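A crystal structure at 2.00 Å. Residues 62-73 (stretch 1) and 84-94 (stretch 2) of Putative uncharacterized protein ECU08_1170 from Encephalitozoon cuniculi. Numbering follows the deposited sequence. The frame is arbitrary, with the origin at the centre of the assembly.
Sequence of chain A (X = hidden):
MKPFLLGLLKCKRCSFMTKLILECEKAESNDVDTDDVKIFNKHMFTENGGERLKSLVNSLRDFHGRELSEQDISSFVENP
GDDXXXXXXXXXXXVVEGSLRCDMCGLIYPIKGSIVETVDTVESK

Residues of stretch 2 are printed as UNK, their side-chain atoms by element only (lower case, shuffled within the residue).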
# COMPACT_ATOMS: atom_id res chain seq x y z
N ASP A 62 17.12 20.87 3.33
CA ASP A 62 16.74 21.82 4.37
C ASP A 62 16.17 21.15 5.62
O ASP A 62 15.71 21.82 6.55
CB ASP A 62 15.73 22.83 3.82
CG ASP A 62 16.39 23.86 2.91
OD1 ASP A 62 15.67 24.76 2.42
OD2 ASP A 62 17.61 23.75 2.69
N PHE A 63 16.20 19.82 5.66
CA PHE A 63 15.80 19.09 6.86
C PHE A 63 17.02 18.49 7.55
O PHE A 63 17.75 17.69 6.96
CB PHE A 63 14.80 18.00 6.52
CG PHE A 63 14.51 17.08 7.68
CD1 PHE A 63 13.56 17.42 8.63
CD2 PHE A 63 15.17 15.86 7.80
CE1 PHE A 63 13.27 16.57 9.69
CE2 PHE A 63 14.89 15.01 8.86
CZ PHE A 63 13.94 15.36 9.80
N HIS A 64 17.24 18.87 8.80
CA HIS A 64 18.45 18.46 9.49
C HIS A 64 18.20 17.45 10.61
O HIS A 64 19.11 17.13 11.38
CB HIS A 64 19.19 19.69 10.01
CG HIS A 64 19.19 20.82 9.03
ND1 HIS A 64 20.03 20.86 7.94
CD2 HIS A 64 18.43 21.94 8.96
CE1 HIS A 64 19.80 21.96 7.25
NE2 HIS A 64 18.84 22.64 7.85
N GLY A 65 16.97 16.95 10.70
CA GLY A 65 16.63 15.98 11.73
C GLY A 65 17.36 14.67 11.57
O GLY A 65 17.58 13.94 12.53
N ARG A 66 17.73 14.38 10.33
CA ARG A 66 18.48 13.17 10.00
C ARG A 66 19.26 13.45 8.72
O ARG A 66 18.90 14.34 7.96
CB ARG A 66 17.53 12.00 9.82
CG ARG A 66 18.05 10.69 10.38
CD ARG A 66 16.96 9.64 10.45
NE ARG A 66 15.92 9.98 11.43
CZ ARG A 66 15.86 9.48 12.66
NH1 ARG A 66 16.78 8.62 13.08
NH2 ARG A 66 14.88 9.84 13.48
N GLU A 67 20.34 12.71 8.48
CA GLU A 67 21.22 13.04 7.37
C GLU A 67 21.94 11.84 6.75
O GLU A 67 22.23 10.85 7.43
CB GLU A 67 22.25 14.09 7.80
CG GLU A 67 21.64 15.30 8.52
CD GLU A 67 22.44 16.57 8.32
OE1 GLU A 67 23.69 16.50 8.32
OE2 GLU A 67 21.82 17.65 8.15
N LEU A 68 22.22 11.94 5.45
CA LEU A 68 23.06 10.96 4.75
C LEU A 68 24.25 11.68 4.12
O LEU A 68 24.24 12.90 3.99
CB LEU A 68 22.29 10.24 3.65
CG LEU A 68 21.33 9.13 4.06
CD1 LEU A 68 20.79 8.46 2.80
CD2 LEU A 68 22.01 8.11 4.98
N SER A 69 25.26 10.91 3.73
CA SER A 69 26.45 11.48 3.11
C SER A 69 26.82 10.71 1.86
O SER A 69 26.46 9.54 1.71
CB SER A 69 27.63 11.47 4.09
OG SER A 69 27.34 12.24 5.24
N GLU A 70 27.54 11.37 0.96
CA GLU A 70 28.06 10.74 -0.24
C GLU A 70 28.52 9.33 0.07
O GLU A 70 28.23 8.39 -0.65
CB GLU A 70 29.25 11.53 -0.78
CG GLU A 70 29.01 13.02 -0.94
CD GLU A 70 28.52 13.39 -2.32
OE1 GLU A 70 28.84 12.66 -3.28
OE2 GLU A 70 27.80 14.41 -2.44
N GLN A 71 29.25 9.21 1.18
CA GLN A 71 29.85 7.94 1.54
C GLN A 71 28.77 6.94 1.96
O GLN A 71 28.75 5.80 1.48
CB GLN A 71 30.87 8.15 2.65
CG GLN A 71 31.90 7.04 2.77
CD GLN A 71 33.24 7.54 3.29
OE1 GLN A 71 33.70 7.12 4.35
NE2 GLN A 71 33.86 8.45 2.54
N ASP A 72 27.88 7.39 2.83
CA ASP A 72 26.79 6.54 3.31
C ASP A 72 26.07 5.89 2.13
O ASP A 72 25.69 4.72 2.17
CB ASP A 72 25.80 7.35 4.15
CG ASP A 72 26.48 8.31 5.11
OD1 ASP A 72 27.66 8.67 4.87
OD2 ASP A 72 25.83 8.71 6.10
N ILE A 73 25.90 6.68 1.08
CA ILE A 73 25.19 6.22 -0.11
C ILE A 73 26.04 5.27 -0.96
O ILE A 73 25.57 4.20 -1.36
CB ILE A 73 24.75 7.40 -0.98
CG1 ILE A 73 23.74 8.27 -0.22
CG2 ILE A 73 24.16 6.91 -2.29
CD1 ILE A 73 23.18 9.40 -1.04
N UNK A 84 22.00 0.12 7.94
CA UNK A 84 21.59 0.72 9.20
C UNK A 84 21.34 2.22 9.01
O UNK A 84 20.36 2.76 9.53
c UNK A 84 24.10 -1.31 9.21
o UNK A 84 23.97 -2.43 8.66
c UNK A 84 22.64 0.48 10.29
c UNK A 84 23.16 -0.95 10.36
o UNK A 84 24.97 -0.48 8.86
N UNK A 85 22.21 2.87 8.26
CA UNK A 85 22.09 4.30 8.02
C UNK A 85 21.01 4.61 7.00
O UNK A 85 20.31 5.62 7.11
c UNK A 85 23.44 4.89 7.60
c UNK A 85 26.72 5.01 9.63
c UNK A 85 24.38 5.11 8.77
c UNK A 85 25.85 5.03 8.38
n UNK A 85 28.14 4.66 9.35
N UNK A 86 20.87 3.74 6.00
CA UNK A 86 19.83 3.90 4.99
C UNK A 86 18.44 3.77 5.62
O UNK A 86 17.59 4.66 5.48
c UNK A 86 21.83 4.42 2.89
c UNK A 86 21.43 3.00 3.27
c UNK A 86 20.02 2.88 3.85
c UNK A 86 18.98 3.08 2.75
N UNK A 87 18.21 2.65 6.32
CA UNK A 87 16.95 2.41 7.03
C UNK A 87 16.59 3.60 7.90
O UNK A 87 15.42 3.98 8.00
c UNK A 87 17.09 1.21 7.96
c UNK A 87 16.90 -0.16 7.33
c UNK A 87 17.13 -1.22 8.41
n UNK A 87 15.85 -3.24 7.66
c UNK A 87 17.19 -2.64 7.86
N UNK A 88 17.58 4.16 8.57
CA UNK A 88 17.36 5.27 9.48
C UNK A 88 16.87 6.50 8.70
O UNK A 88 16.01 7.24 9.18
c UNK A 88 19.85 6.68 12.14
c UNK A 88 18.67 5.58 10.21
c UNK A 88 18.55 6.57 11.36
o UNK A 88 20.48 5.62 12.40
o UNK A 88 20.24 7.81 12.50
N UNK A 89 17.41 6.70 7.51
CA UNK A 89 16.98 7.81 6.67
C UNK A 89 15.60 7.52 6.08
O UNK A 89 14.72 8.38 6.06
c UNK A 89 16.96 10.21 2.61
c UNK A 89 18.05 10.54 5.13
c UNK A 89 18.01 8.05 5.56
c UNK A 89 17.73 9.26 4.70
c UNK A 89 17.20 9.11 3.42
c UNK A 89 17.27 11.48 3.07
c UNK A 89 17.82 11.65 4.33
N UNK A 90 15.39 6.30 5.61
CA UNK A 90 14.18 5.98 4.85
C UNK A 90 12.96 5.73 5.75
O UNK A 90 11.82 5.89 5.31
c UNK A 90 14.44 4.79 3.92
c UNK A 90 14.94 6.11 1.81
c UNK A 90 15.67 3.73 1.98
c UNK A 90 15.42 5.01 2.76
N UNK A 91 13.21 5.36 7.00
CA UNK A 91 12.14 5.05 7.93
C UNK A 91 12.09 6.05 9.05
O UNK A 91 11.10 6.12 9.78
c UNK A 91 10.37 1.01 6.61
c UNK A 91 10.69 2.02 7.51
c UNK A 91 12.63 1.01 5.81
c UNK A 91 12.94 2.01 6.70
c UNK A 91 12.33 3.64 8.51
c UNK A 91 11.34 0.50 5.77
c UNK A 91 11.98 2.54 7.56
N UNK A 92 13.15 6.84 9.19
CA UNK A 92 13.28 7.73 10.32
C UNK A 92 12.89 9.17 10.03
O UNK A 92 13.07 10.05 10.87
N UNK A 93 12.36 9.40 8.84
CA UNK A 93 11.86 10.72 8.48
C UNK A 93 10.44 10.61 7.97
O UNK A 93 10.10 9.67 7.25
c UNK A 93 12.69 11.36 7.36
c UNK A 93 12.12 12.72 6.99
c UNK A 93 15.06 12.01 6.68
c UNK A 93 14.16 11.48 7.78
N UNK A 94 9.61 11.59 8.31
CA UNK A 94 8.25 11.64 7.81
C UNK A 94 7.96 12.99 7.17
O UNK A 94 7.99 14.03 7.83
c UNK A 94 7.27 11.37 8.94
o UNK A 94 5.51 10.63 7.52
o UNK A 94 5.02 12.15 9.05
c UNK A 94 5.83 11.39 8.47

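Position 84 opens the helix with three side-chain carbons, the third carrying two oxygens, and touches nothing on stretch 1. A carboxylate on a two-carbon arm is glutamate, Glu-84, a charged residue suited to its exposed place.

Position 85 has four carbons in a row ending in nitrogen, and the chain passes Asp-72; the pattern is that of lysine. Its CA-to-CB bond points toward stretch 1, and CD of Lys-85 is 4.3 Å from OD2 of Asp-72. The chain is extended and remains exposed, as its charge favours, while its backbone O lies 3.7 Å from CD2 of Leu-68.

At position 86 there are four carbons, forked at the first, and the arm two carbons long nears Leu-68: isoleucine. CA-to-CB points sideways, yet the longer arm of Ile-86 brings CD1 to 4.2 Å from CD1 of Leu-68 and 3.9 Å from the backbone O of Asp-72. An apolar, branched side chain fits this buried site.

Position 87 again shows four carbons in a row and a terminal nitrogen, out of reach of stretch 1. This is Lys-87, on a partly exposed site, whose long chain lets the charged NZ reach a hydrogen-bond partner elsewhere in the structure.

Position 88 carries three carbons, the last bearing two oxygens, beside the guanidinium of Arg-66. It is glutamate. The CA-to-CB bond of Glu-88 points sideways, but the t, t conformation extends the chain, and OE2 forms a long salt bridge of 3.6 Å with NH1 of Arg-66.

Position 89 has one carbon followed by a ring of six carbons and no oxygen, with Leu-68 over one face, hence phenylalanine. CG of Leu-68 is 3.7 Å from CG of Phe-89, and CD1 of Leu-68 makes a CH-pi contact 4.0 Å from the ring centroid. A flat aromatic surface suits this buried packing.

Position 90, four carbons forked at the second, is leucine; Leu-90 is buried, and its CA-to-CB bond points away from stretch 1. Position 91, one carbon and a six-carbon ring, is phenylalanine; the CA-to-CB bond of Phe-91 also points away, its apolar ring buried outside this contact.

Position 92 has no side-chain atoms and is glycine. An ideal CB on Gly-92 would lie 2.7 Å from NE of Arg-66 and 2.1 Å from O of Glu-88, clashing with both. Its bare CA instead lies over one face of the guanidinium, and its O accepts a weak hydrogen bond of 2.9 Å from NE of Arg-66.

Position 93 bears four carbons, forked at the first with one two-carbon arm, meeting Phe-63 and Arg-66: isoleucine. CD1 of Ile-93 is 3.7 Å from CE2 of Phe-63, CG2 lies over one face of that ring, and CG1 is 4.0 Å from CB of Arg-66. A branched apolar chain packs this buried site without leaving a polar group unpaired. Position 94, two carbons with two oxygens on the second, is aspartate; the CA-to-CB bond of Asp-94 points away, and both carboxylate oxygens are hydrogen-bonded elsewhere.

The contact buries 560 Å², both sides summed. Leu-68 packs against Ile-86 and Phe-89, and Phe-63 against Ile-93. Apolar packing carries much of the contact, supplemented by one long salt bridge and one weak hydrogen bond from Arg-66.

Stretch 2 84-94: EKIKEFLFGID
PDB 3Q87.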